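Local coordinates for holo-[acyl-carrier-protein] synthase (Neisseria meningitidis FAM18, PDB 5SUV), which belongs to the 4'-phosphopantetheinyl transferase superfamily and, in an assembly of three subunits, holds coenzyme A in pockets shared between neighbouring chains, at residues T8-K14 against E115-F121; I31-E36 against R53-K57; A71-I77 against F89-L95. All coordinates share one frame; numbering follows the deposited sequence.

Contact 1. Residues T8-K14 against E115-F121; sequences TDIVSLK and EDTVLAF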
loop_
_atom_site.group_PDB
_atom_site.type_symbol
_atom_site.label_atom_id
_atom_site.label_comp_id
_atom_site.label_asym_id
_atom_site.label_seq_id
_atom_site.Cartn_x
_atom_site.Cartn_y
_atom_site.Cartn_z
ATOM N N THR A 8 -3.061 0.461 6.113
ATOM C CA THR A 8 -2.427 -0.665 5.468
ATOM C C THR A 8 -2.225 -1.769 6.494
ATOM O O THR A 8 -2.168 -1.525 7.700
ATOM C CB THR A 8 -1.083 -0.256 4.833
ATOM O OG1 THR A 8 -0.608 -1.306 4.003
ATOM C CG2 THR A 8 -0.062 0.065 5.914
ATOM N N ASP A 9 -2.115 -2.990 5.993
ATOM C CA ASP A 9 -1.844 -4.124 6.856
ATOM C C ASP A 9 -1.154 -5.197 6.026
ATOM O O ASP A 9 -1.521 -5.427 4.868
ATOM C CB ASP A 9 -3.142 -4.649 7.473
ATOM C CG ASP A 9 -2.930 -5.322 8.812
ATOM O OD1 ASP A 9 -2.205 -4.767 9.665
ATOM O OD2 ASP A 9 -3.507 -6.405 9.019
ATOM N N ILE A 10 -0.145 -5.831 6.614
ATOM C CA ILE A 10 0.440 -7.043 6.054
ATOM C C ILE A 10 0.240 -8.171 7.052
ATOM O O ILE A 10 0.395 -7.987 8.264
ATOM C CB ILE A 10 1.929 -6.866 5.686
ATOM C CG1 ILE A 10 2.633 -5.987 6.712
ATOM C CG2 ILE A 10 2.042 -6.293 4.273
ATOM C CD1 ILE A 10 4.124 -5.823 6.458
ATOM N N VAL A 11 -0.158 -9.324 6.534
ATOM C CA VAL A 11 -0.542 -10.468 7.343
ATOM C C VAL A 11 0.114 -11.698 6.751
ATOM O O VAL A 11 -0.001 -11.949 5.545
ATOM C CB VAL A 11 -2.071 -10.654 7.399
ATOM C CG1 VAL A 11 -2.427 -11.951 8.109
ATOM C CG2 VAL A 11 -2.718 -9.475 8.094
ATOM N N SER A 12 0.762 -12.478 7.605
ATOM C CA SER A 12 1.400 -13.725 7.206
ATOM C C SER A 12 0.405 -14.872 7.322
ATOM O O SER A 12 -0.249 -15.029 8.359
ATOM C CB SER A 12 2.616 -13.991 8.091
ATOM O OG SER A 12 2.977 -15.354 8.030
ATOM N N LEU A 13 0.266 -15.656 6.256
ATOM C CA LEU A 13 -0.555 -16.861 6.355
ATOM C C LEU A 13 -0.100 -17.749 7.509
ATOM O O LEU A 13 -0.928 -18.349 8.203
ATOM C CB LEU A 13 -0.520 -17.642 5.044
ATOM C CG LEU A 13 -0.976 -16.914 3.781
ATOM C CD1 LEU A 13 -0.822 -17.815 2.574
ATOM C CD2 LEU A 13 -2.411 -16.451 3.918
ATOM N N LYS A 14 1.212 -17.855 7.723
ATOM C CA LYS A 14 1.709 -18.684 8.817
ATOM C C LYS A 14 1.220 -18.165 10.162
ATOM O O LYS A 14 0.941 -18.952 11.074
ATOM C CB LYS A 14 3.236 -18.740 8.784
ATOM C CG LYS A 14 3.799 -19.474 7.573
ATOM C CD LYS A 14 5.321 -19.388 7.522
ATOM C CE LYS A 14 5.876 -20.019 6.254
ATOM N NZ LYS A 14 5.469 -21.448 6.107
ATOM N N GLU A 115 2.755 -15.619 -2.145
ATOM C CA GLU A 115 3.396 -16.584 -1.248
ATOM C C GLU A 115 2.737 -16.447 0.117
ATOM O O GLU A 115 1.511 -16.614 0.217
ATOM C CB GLU A 115 4.911 -16.365 -1.247
ATOM C CG GLU A 115 5.594 -16.501 -2.581
ATOM C CD GLU A 115 7.077 -16.231 -2.468
ATOM O OE1 GLU A 115 7.717 -16.812 -1.567
ATOM O OE2 GLU A 115 7.599 -15.420 -3.263
ATOM N N ASP A 116 3.480 -16.127 1.168
ATOM C CA ASP A 116 2.983 -16.092 2.527
ATOM C C ASP A 116 2.381 -14.751 2.911
ATOM O O ASP A 116 1.803 -14.650 3.994
ATOM C CB ASP A 116 4.125 -16.407 3.498
ATOM C CG ASP A 116 3.651 -16.546 4.927
ATOM O OD1 ASP A 116 2.766 -17.388 5.170
ATOM O OD2 ASP A 116 4.160 -15.817 5.800
ATOM N N THR A 117 2.512 -13.729 2.075
ATOM C CA THR A 117 2.179 -12.363 2.459
ATOM C C THR A 117 0.820 -11.981 1.890
ATOM O O THR A 117 0.600 -12.069 0.677
ATOM C CB THR A 117 3.256 -11.396 1.969
ATOM O OG1 THR A 117 4.512 -11.738 2.569
ATOM C CG2 THR A 117 2.922 -9.971 2.340
ATOM N N VAL A 118 -0.085 -11.548 2.763
ATOM C CA VAL A 118 -1.337 -10.936 2.352
ATOM C C VAL A 118 -1.259 -9.457 2.680
ATOM O O VAL A 118 -0.787 -9.069 3.753
ATOM C CB VAL A 118 -2.557 -11.581 3.036
ATOM C CG1 VAL A 118 -3.834 -10.886 2.590
ATOM C CG2 VAL A 118 -2.615 -13.043 2.697
ATOM N N LEU A 119 -1.700 -8.632 1.748
ATOM C CA LEU A 119 -1.590 -7.190 1.866
ATOM C C LEU A 119 -2.949 -6.538 1.648
ATOM O O LEU A 119 -3.694 -6.934 0.749
ATOM C CB LEU A 119 -0.583 -6.675 0.848
ATOM C CG LEU A 119 -0.388 -5.189 0.638
ATOM C CD1 LEU A 119 0.009 -4.560 1.937
ATOM C CD2 LEU A 119 0.692 -5.011 -0.423
ATOM N N ALA A 120 -3.254 -5.526 2.467
ATOM C CA ALA A 120 -4.467 -4.729 2.321
ATOM C C ALA A 120 -4.127 -3.244 2.377
ATOM O O ALA A 120 -3.306 -2.810 3.191
ATOM C CB ALA A 120 -5.509 -5.068 3.414
ATOM N N PHE A 121 -4.768 -2.472 1.503
ATOM C CA PHE A 121 -4.719 -1.015 1.509
ATOM C C PHE A 121 -6.148 -0.481 1.557
ATOM O O PHE A 121 -7.026 -0.997 0.863
ATOM C CB PHE A 121 -4.040 -0.444 0.264
ATOM C CG PHE A 121 -2.544 -0.493 0.289
ATOM C CD1 PHE A 121 -1.868 -1.682 0.078
ATOM C CD2 PHE A 121 -1.810 0.666 0.478
ATOM C CE1 PHE A 121 -0.485 -1.717 0.081
ATOM C CE2 PHE A 121 -0.425 0.639 0.480
ATOM C CZ PHE A 121 0.242 -0.558 0.279
#

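Contact 2. Residues I31-E36 against R53-K57; sequences ILTPEE and RFAAK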
loop_
_atom_site.group_PDB
_atom_site.type_symbol
_atom_site.label_atom_id
_atom_site.label_comp_id
_atom_site.label_asym_id
_atom_site.label_seq_id
_atom_site.Cartn_x
_atom_site.Cartn_y
_atom_site.Cartn_z
ATOM N N ILE A 31 -12.931 -12.836 14.504
ATOM C CA ILE A 31 -12.508 -11.917 13.450
ATOM C C ILE A 31 -13.596 -11.700 12.409
ATOM O O ILE A 31 -13.712 -10.609 11.842
ATOM C CB ILE A 31 -11.233 -12.442 12.763
ATOM C CG1 ILE A 31 -10.134 -12.662 13.794
ATOM C CG2 ILE A 31 -10.779 -11.479 11.679
ATOM C CD1 ILE A 31 -9.837 -11.495 14.648
ATOM N N LEU A 32 -14.394 -12.725 12.142
ATOM C CA LEU A 32 -15.385 -12.649 11.080
ATOM C C LEU A 32 -16.702 -12.100 11.616
ATOM O O LEU A 32 -17.054 -12.323 12.777
ATOM C CB LEU A 32 -15.638 -14.019 10.470
ATOM C CG LEU A 32 -14.409 -14.724 9.906
ATOM C CD1 LEU A 32 -14.822 -16.059 9.340
ATOM C CD2 LEU A 32 -13.722 -13.845 8.848
ATOM N N THR A 33 -17.430 -11.391 10.751
ATOM C CA THR A 33 -18.783 -10.969 11.103
ATOM C C THR A 33 -19.721 -12.168 11.067
ATOM O O THR A 33 -19.436 -13.170 10.408
ATOM C CB THR A 33 -19.313 -9.896 10.146
ATOM O OG1 THR A 33 -19.617 -10.481 8.870
ATOM C CG2 THR A 33 -18.317 -8.778 9.947
ATOM N N PRO A 34 -20.869 -12.082 11.751
ATOM C CA PRO A 34 -21.855 -13.169 11.655
ATOM C C PRO A 34 -22.151 -13.585 10.225
ATOM O O PRO A 34 -22.335 -14.777 9.958
ATOM C CB PRO A 34 -23.093 -12.570 12.337
ATOM C CG PRO A 34 -22.562 -11.542 13.257
ATOM C CD PRO A 34 -21.339 -10.973 12.593
ATOM N N GLU A 35 -22.168 -12.636 9.287
ATOM C CA GLU A 35 -22.438 -12.964 7.891
ATOM C C GLU A 35 -21.296 -13.773 7.295
ATOM O O GLU A 35 -21.513 -14.829 6.684
ATOM C CB GLU A 35 -22.650 -11.683 7.079
ATOM C CG GLU A 35 -23.834 -10.831 7.520
ATOM C CD GLU A 35 -23.533 -9.935 8.713
ATOM O OE1 GLU A 35 -22.361 -9.843 9.131
ATOM O OE2 GLU A 35 -24.484 -9.320 9.242
ATOM N N GLU A 36 -20.067 -13.288 7.459
ATOM C CA GLU A 36 -18.917 -14.015 6.939
ATOM C C GLU A 36 -18.791 -15.377 7.599
ATOM O O GLU A 36 -18.345 -16.342 6.968
ATOM C CB GLU A 36 -17.646 -13.210 7.165
ATOM C CG GLU A 36 -17.549 -11.946 6.351
ATOM C CD GLU A 36 -16.441 -11.053 6.841
ATOM O OE1 GLU A 36 -16.135 -11.086 8.050
ATOM O OE2 GLU A 36 -15.881 -10.318 6.025
ATOM N N ARG A 53 -9.476 -11.226 5.276
ATOM C CA ARG A 53 -10.411 -10.506 6.135
ATOM C C ARG A 53 -9.676 -9.817 7.277
ATOM O O ARG A 53 -9.929 -8.646 7.571
ATOM C CB ARG A 53 -11.486 -11.461 6.674
ATOM C CG ARG A 53 -12.332 -12.157 5.619
ATOM C CD ARG A 53 -12.815 -11.203 4.555
ATOM N NE ARG A 53 -13.940 -11.727 3.772
ATOM C CZ ARG A 53 -13.832 -12.595 2.772
ATOM N NH1 ARG A 53 -12.648 -13.078 2.418
ATOM N NH2 ARG A 53 -14.911 -12.986 2.120
ATOM N N PHE A 54 -8.739 -10.519 7.912
ATOM C CA PHE A 54 -7.981 -9.932 9.008
ATOM C C PHE A 54 -7.216 -8.701 8.537
ATOM O O PHE A 54 -7.265 -7.646 9.179
ATOM C CB PHE A 54 -7.041 -10.987 9.599
ATOM C CG PHE A 54 -6.363 -10.573 10.865
ATOM C CD1 PHE A 54 -7.085 -10.369 12.020
ATOM C CD2 PHE A 54 -4.990 -10.394 10.903
ATOM C CE1 PHE A 54 -6.463 -9.978 13.191
ATOM C CE2 PHE A 54 -4.362 -10.005 12.071
ATOM C CZ PHE A 54 -5.101 -9.813 13.222
ATOM N N ALA A 55 -6.522 -8.804 7.399
ATOM C CA ALA A 55 -5.769 -7.648 6.914
ATOM C C ALA A 55 -6.702 -6.499 6.549
ATOM O O ALA A 55 -6.418 -5.338 6.853
ATOM C CB ALA A 55 -4.914 -8.016 5.702
ATOM N N ALA A 56 -7.811 -6.806 5.876
ATOM C CA ALA A 56 -8.724 -5.759 5.431
ATOM C C ALA A 56 -9.368 -5.056 6.620
ATOM O O ALA A 56 -9.524 -3.833 6.619
ATOM C CB ALA A 56 -9.795 -6.360 4.521
ATOM N N LYS A 57 -9.754 -5.814 7.639
ATOM C CA LYS A 57 -10.351 -5.185 8.813
ATOM C C LYS A 57 -9.326 -4.346 9.564
ATOM O O LYS A 57 -9.626 -3.241 10.025
ATOM C CB LYS A 57 -10.946 -6.253 9.715
ATOM C CG LYS A 57 -12.017 -7.075 9.027
ATOM C CD LYS A 57 -12.341 -8.326 9.818
ATOM C CE LYS A 57 -13.264 -9.274 9.041
ATOM N NZ LYS A 57 -14.687 -9.182 9.510
#

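Contact 3. Residues A71-I77 against F89-L95; sequences AVSFRNI and FFYGPAL. With COA (coenzyme A), chain D.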
loop_
_atom_site.group_PDB
_atom_site.type_symbol
_atom_site.label_atom_id
_atom_site.label_comp_id
_atom_site.label_asym_id
_atom_site.label_seq_id
_atom_site.Cartn_x
_atom_site.Cartn_y
_atom_site.Cartn_z
ATOM N N ALA A 71 -17.358 0.666 17.911
ATOM C CA ALA A 71 -18.088 0.048 16.814
ATOM C C ALA A 71 -17.177 -0.320 15.662
ATOM O O ALA A 71 -17.595 -1.074 14.782
ATOM C CB ALA A 71 -19.192 0.988 16.313
ATOM N N VAL A 72 -15.953 0.205 15.644
ATOM C CA VAL A 72 -14.974 -0.185 14.645
ATOM C C VAL A 72 -14.389 -1.504 15.123
ATOM O O VAL A 72 -13.301 -1.537 15.714
ATOM C CB VAL A 72 -13.885 0.891 14.460
ATOM C CG1 VAL A 72 -12.926 0.508 13.350
ATOM C CG2 VAL A 72 -14.509 2.227 14.131
ATOM N N SER A 73 -15.107 -2.592 14.868
ATOM C CA SER A 73 -14.761 -3.914 15.365
ATOM C C SER A 73 -14.707 -4.921 14.224
ATOM O O SER A 73 -15.282 -4.725 13.147
ATOM C CB SER A 73 -15.759 -4.380 16.419
ATOM O OG SER A 73 -17.069 -4.426 15.882
ATOM N N PHE A 74 -14.010 -6.031 14.480
ATOM C CA PHE A 74 -13.969 -7.097 13.490
ATOM C C PHE A 74 -15.367 -7.553 13.116
ATOM O O PHE A 74 -15.633 -7.858 11.948
ATOM C CB PHE A 74 -13.159 -8.276 14.020
ATOM C CG PHE A 74 -11.707 -7.966 14.210
ATOM C CD1 PHE A 74 -10.867 -7.832 13.127
ATOM C CD2 PHE A 74 -11.189 -7.821 15.479
ATOM C CE1 PHE A 74 -9.515 -7.560 13.306
ATOM C CE2 PHE A 74 -9.848 -7.548 15.667
ATOM C CZ PHE A 74 -9.012 -7.408 14.583
ATOM N N ARG A 75 -16.270 -7.617 14.094
ATOM C CA ARG A 75 -17.603 -8.146 13.836
ATOM C C ARG A 75 -18.518 -7.158 13.125
ATOM O O ARG A 75 -19.602 -7.569 12.682
ATOM C CB ARG A 75 -18.275 -8.587 15.136
ATOM C CG ARG A 75 -17.748 -9.887 15.688
ATOM C CD ARG A 75 -18.631 -10.381 16.817
ATOM N NE ARG A 75 -18.140 -11.635 17.379
ATOM C CZ ARG A 75 -17.190 -11.725 18.307
ATOM N NH1 ARG A 75 -16.609 -10.634 18.790
ATOM N NH2 ARG A 75 -16.816 -12.915 18.753
ATOM N N ASN A 76 -18.086 -5.901 12.961
ATOM C CA ASN A 76 -18.842 -4.898 12.225
ATOM C C ASN A 76 -18.241 -4.566 10.868
ATOM O O ASN A 76 -18.888 -3.864 10.086
ATOM C CB ASN A 76 -18.961 -3.591 13.037
ATOM C CG ASN A 76 -20.120 -3.616 14.036
ATOM O OD1 ASN A 76 -21.034 -4.443 13.937
ATOM N ND2 ASN A 76 -20.066 -2.731 15.014
ATOM N N ILE A 77 -17.033 -5.035 10.563
ATOM C CA ILE A 77 -16.355 -4.708 9.310
ATOM C C ILE A 77 -16.394 -5.958 8.436
ATOM O O ILE A 77 -15.623 -6.897 8.653
ATOM C CB ILE A 77 -14.909 -4.269 9.538
ATOM C CG1 ILE A 77 -14.801 -3.068 10.485
ATOM C CG2 ILE A 77 -14.254 -3.983 8.192
ATOM C CD1 ILE A 77 -13.409 -2.948 11.088
ATOM N N PHE A 89 -16.357 -3.082 1.306
ATOM C CA PHE A 89 -16.790 -3.236 2.693
ATOM C C PHE A 89 -18.304 -3.191 2.814
ATOM O O PHE A 89 -18.974 -2.461 2.079
ATOM C CB PHE A 89 -16.200 -2.132 3.571
ATOM C CG PHE A 89 -14.728 -2.241 3.791
ATOM C CD1 PHE A 89 -14.206 -3.272 4.549
ATOM C CD2 PHE A 89 -13.865 -1.298 3.257
ATOM C CE1 PHE A 89 -12.845 -3.363 4.764
ATOM C CE2 PHE A 89 -12.495 -1.384 3.471
ATOM C CZ PHE A 89 -11.990 -2.404 4.225
ATOM N N PHE A 90 -18.832 -3.968 3.759
ATOM C CA PHE A 90 -20.186 -3.782 4.267
ATOM C C PHE A 90 -20.091 -3.703 5.784
ATOM O O PHE A 90 -19.099 -4.133 6.381
ATOM C CB PHE A 90 -21.132 -4.899 3.793
ATOM C CG PHE A 90 -20.905 -6.222 4.454
ATOM C CD1 PHE A 90 -21.498 -6.508 5.672
ATOM C CD2 PHE A 90 -20.135 -7.200 3.840
ATOM C CE1 PHE A 90 -21.304 -7.727 6.279
ATOM C CE2 PHE A 90 -19.948 -8.431 4.442
ATOM C CZ PHE A 90 -20.522 -8.689 5.664
ATOM N N TYR A 91 -21.086 -3.076 6.413
ATOM C CA TYR A 91 -20.945 -2.657 7.794
ATOM C C TYR A 91 -22.108 -3.145 8.636
ATOM O O TYR A 91 -23.251 -3.202 8.174
ATOM C CB TYR A 91 -20.866 -1.133 7.908
ATOM C CG TYR A 91 -19.850 -0.550 6.998
ATOM C CD1 TYR A 91 -18.515 -0.834 7.186
ATOM C CD2 TYR A 91 -20.211 0.282 5.955
ATOM C CE1 TYR A 91 -17.560 -0.313 6.354
ATOM C CE2 TYR A 91 -19.241 0.829 5.117
ATOM C CZ TYR A 91 -17.932 0.516 5.318
ATOM O OH TYR A 91 -16.955 1.048 4.493
ATOM N N GLY A 92 -21.789 -3.486 9.880
ATOM C CA GLY A 92 -22.804 -3.683 10.892
ATOM C C GLY A 92 -23.447 -2.344 11.184
ATOM O O GLY A 92 -22.840 -1.289 10.999
ATOM N N PRO A 93 -24.700 -2.358 11.634
ATOM C CA PRO A 93 -25.457 -1.096 11.707
ATOM C C PRO A 93 -24.803 -0.040 12.588
ATOM O O PRO A 93 -24.868 1.158 12.271
ATOM C CB PRO A 93 -26.833 -1.550 12.240
ATOM C CG PRO A 93 -26.598 -2.886 12.848
ATOM C CD PRO A 93 -25.475 -3.519 12.087
ATOM N N ALA A 94 -24.166 -0.431 13.684
ATOM C CA ALA A 94 -23.572 0.578 14.549
ATOM C C ALA A 94 -22.412 1.272 13.852
ATOM O O ALA A 94 -22.161 2.461 14.079
ATOM C CB ALA A 94 -23.087 -0.049 15.838
ATOM N N LEU A 95 -21.664 0.527 13.038
ATOM C CA LEU A 95 -20.556 1.132 12.296
ATOM C C LEU A 95 -21.066 2.026 11.166
ATOM O O LEU A 95 -20.510 3.107 10.933
ATOM C CB LEU A 95 -19.616 0.039 11.753
ATOM C CG LEU A 95 -18.382 0.500 10.962
ATOM C CD1 LEU A 95 -17.585 1.533 11.737
ATOM C CD2 LEU A 95 -17.502 -0.714 10.603
HETATM N N1A COA D . -5.208 4.675 13.776
HETATM C C2A COA D . -4.390 4.352 12.747
HETATM N N3A COA D . -3.274 3.637 12.814
HETATM C C4A COA D . -2.942 3.203 14.081
HETATM C C5A COA D . -3.690 3.459 15.276
HETATM C C6A COA D . -4.848 4.229 15.019
HETATM N N6A COA D . -5.615 4.568 15.986
HETATM N N7A COA D . -3.131 2.930 16.335
HETATM C C8A COA D . -2.065 2.354 15.824
HETATM N N9A COA D . -1.920 2.488 14.487
HETATM C C1B COA D . -0.825 2.015 13.597
HETATM C C2B COA D . 0.568 2.576 14.141
HETATM O O2B COA D . 1.305 3.148 13.141
HETATM C C3B COA D . 1.185 1.224 14.635
HETATM O O3B COA D . 2.487 1.159 14.516
HETATM P P3B COA D . 3.465 2.300 15.449
HETATM O O7A COA D . 2.840 2.365 16.674
HETATM O O8A COA D . 3.373 3.558 14.642
HETATM O O9A COA D . 4.729 1.603 15.430
HETATM C C4B COA D . 0.561 0.293 13.584
HETATM O O4B COA D . -0.770 0.646 13.560
HETATM C C5B COA D . 0.707 -1.202 13.880
HETATM O O5B COA D . 0.211 -1.888 12.792
HETATM P P1A COA D . 0.555 -3.458 12.785
HETATM O O1A COA D . 1.944 -3.643 12.827
HETATM O O2A COA D . -0.335 -4.044 11.735
HETATM O O3A COA D . 0.103 -3.792 14.347
HETATM P P2A COA D . -1.144 -4.699 14.687
HETATM O O4A COA D . -1.091 -4.809 16.087
HETATM O O5A COA D . -1.249 -5.851 13.730
HETATM O O6A COA D . -2.570 -3.807 14.363
HETATM C CBP COA D . -4.116 -2.282 15.318
HETATM C CCP COA D . -2.626 -2.689 15.065
HETATM C CDP COA D . -4.220 -0.806 15.154
HETATM C CEP COA D . -5.124 -2.940 14.413
HETATM C CAP COA D . -4.404 -2.657 16.721
HETATM O OAP COA D . -3.617 -1.901 17.577
HETATM C C9P COA D . -5.832 -2.444 17.120
HETATM O O9P COA D . -6.260 -1.350 17.244
HETATM N N8P COA D . -6.633 -3.532 17.385
HETATM C C7P COA D . -6.166 -4.887 17.281
HETATM C C6P COA D . -6.633 -5.642 18.536
HETATM C C5P COA D . -6.988 -7.022 18.119
HETATM O O5P COA D . -8.117 -7.393 18.020
HETATM N N4P COA D . -5.949 -7.898 17.848
HETATM C C3P COA D . -6.259 -9.251 17.379
HETATM C C2P COA D . -7.057 -10.035 18.385
HETATM S S1P COA D . -7.549 -11.548 17.582
#

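Contact 1. Residues T8-K14 against E115-F121
Asp116 meets the passage from strand 8-12 into helix 13-23 with three oxygens. Its carbonyl O accepts from Leu13 N at 2.9 Å; its OD2 takes the hydroxyl of Ser12 (OG to OD2 2.6 Å) on the syn side, slightly out of the carboxylate plane; its OD1 receives Lys14 N at 3.0 Å on the syn lone pair. A chi1 of -173° turns the carboxylate across to the helix start, where a bond to each oxygen fixes its rotation. Ser12 is the N-cap, its OG also bound to Arg15 N. The Asp116 carboxylate thus lies at the N-terminal end of the helix, where its charge is probably stabilised.

Beyond this turn the two segments form an antiparallel strand pair, their directions 162° apart, within the sheet ordered 3-12, 117-125, 106-114. Asp9-Ala120 and Val11-Val118 are the hydrogen-bonded pairs, and Asp9 belongs to the coenzyme A pocket. Ala120 O serves two donors, Asp9 N and the Thr8 hydroxyl (OG1 to O 3.2 Å). That same OG1 stands 3.8 Å above the centre of the Phe121 ring. On the sheet face of Thr8 and Phe121, Ile10 CG2 packs on Leu119 CD1 at 3.5 Å. Val118, on the face of Asp9 and Val11, is crossed near a right angle by Leu13 from the helix start, CG2 to CD2 3.6 Å, and both touch Ala51 of helix 46-63. Further out, Phe121 meets Phe121 of both other subunits, edge-to-face with one and stacked with the other. Backbone N of Thr8, Ile10 and Ser12 bonds to Ser110, Ser112 and Glu114 of the second subunit.

Contact 2. Residues I31-E36 against R53-K57
The Phe54 ring turns its edge to Ile31, a coenzyme A pocket residue: the CG2 methyl lies near the ring plane, 3.9 Å from Phe54 CD1, and the CD1 methyl of Ile31 reaches the same edge. The Arg53 guanidinium is also met at its edge, near its plane, by Glu36 OE2. That salt bridge is weak as a hydrogen bond, with OE2 3.3 Å from Arg53 NE and an N-H...O angle of 135°; the carboxylate and guanidinium planes stand 70° apart, which rules out a coplanar two-pronged pairing. Arg53 also makes a cation-pi contact with Tyr49.

The second salt bridge is tighter. Lys57 NZ approaches Glu36 OE1 at 2.8 Å on the syn lone pair and donates to Ile31 O at 2.9 Å in the carbonyl plane; its strongest partner is Ile77 O, Phe74 O is also close, and four oxygens share three N-H groups. On the way the Lys57 chain passes obliquely over Ile31. Glu36 is held in position by its own segment: Thr33 N binds OE1 at 3.0 Å from the anti side, and Glu36 N returns a nearly straight bond (177°) to Thr33 OG1, the capping box that starts helix 34-39.

Glu36 OE1 thus has two donors, and OE2 gains Ile79 N beside Arg53. With its buried carboxylate ringed by donors and two cations, Glu36 is probably ionised, and Lys57, surrounded by oxygens, probably protonated.

Contact 3. Residues A71-I77 against F89-L95
Ile77 and Tyr91 form a non-hydrogen-bonded pair at the open end of the antiparallel hairpin 77-81/87-91, where the incoming loop 71-76 lies against the start of helix 93-102. Next to it Gly92 N, at the N-cap of that helix, donates to Asn76 O at 2.9 Å, the donor tilted from the carbonyl plane; the same oxygen has a CA-H...O contact with Tyr91 CA at 3.3 Å.

The Asn76 amide folds back on its own loop. ND2 gives a straight bond (165°) to Ala71 O at 3.0 Å, on a lone pair of that carbonyl, whose oxygen lies in the plane of the Asn76 amide, while OD1 comes 3.6 Å from Gly92 CA, on the side to which a beta carbon would point. Val72, which follows Ala71, centres an inverse gamma turn.

Leu95 fills the angle between loop and hairpin. A chi1 of -179° swings its CG away from its own backbone N, toward the loop, where CD2 meets Ile77 CG1 at 3.6 Å and CD1 meets Val72 CG2 at 4.0 Å. Ile77 and Phe89 run side by side, CG2 to CD1 3.7 Å, and Phe60 of helix 46-63 touches Val72, Ile77, Phe89 and Leu95 alike. Phe74, midway along the loop, turns a ring edge to coenzyme A; the 2.9 Å from CE2 to O5P is short and its exact value doubtful.

The chemistry is divided: apolar groups join the loop to strand and helix, while the Asn76 amide and carbonyl tie down backbone groups on both segments, an arrangement that probably restrains the loop bearing the pocket residue Phe74.

Contacts 2 and 3 adjoin, their centres about 9 Å apart, and share the Lys57 ammonium group: NZ lies 2.6 Å from Ile77 O, a probable hydrogen bond. Ile31 O also packs on Phe74 CB at 3.2 Å. Contact 1 joins contact 2 through helix 46-63, with Val11 CG2 3.6 Å from Ala55 CB, their centres about 14 Å apart. It does not touch contact 3, whose centre is about 21 Å away. All three contribute to one coenzyme A pocket through Asp9, Ile31 and Phe74; the side chains of Asp9 and Ile31 come, by nearest atoms, to about 3 Å and about 4 Å from the ligand. Lys52, His81, Leu84 and Ser112 of the second subunit also bond to this ligand.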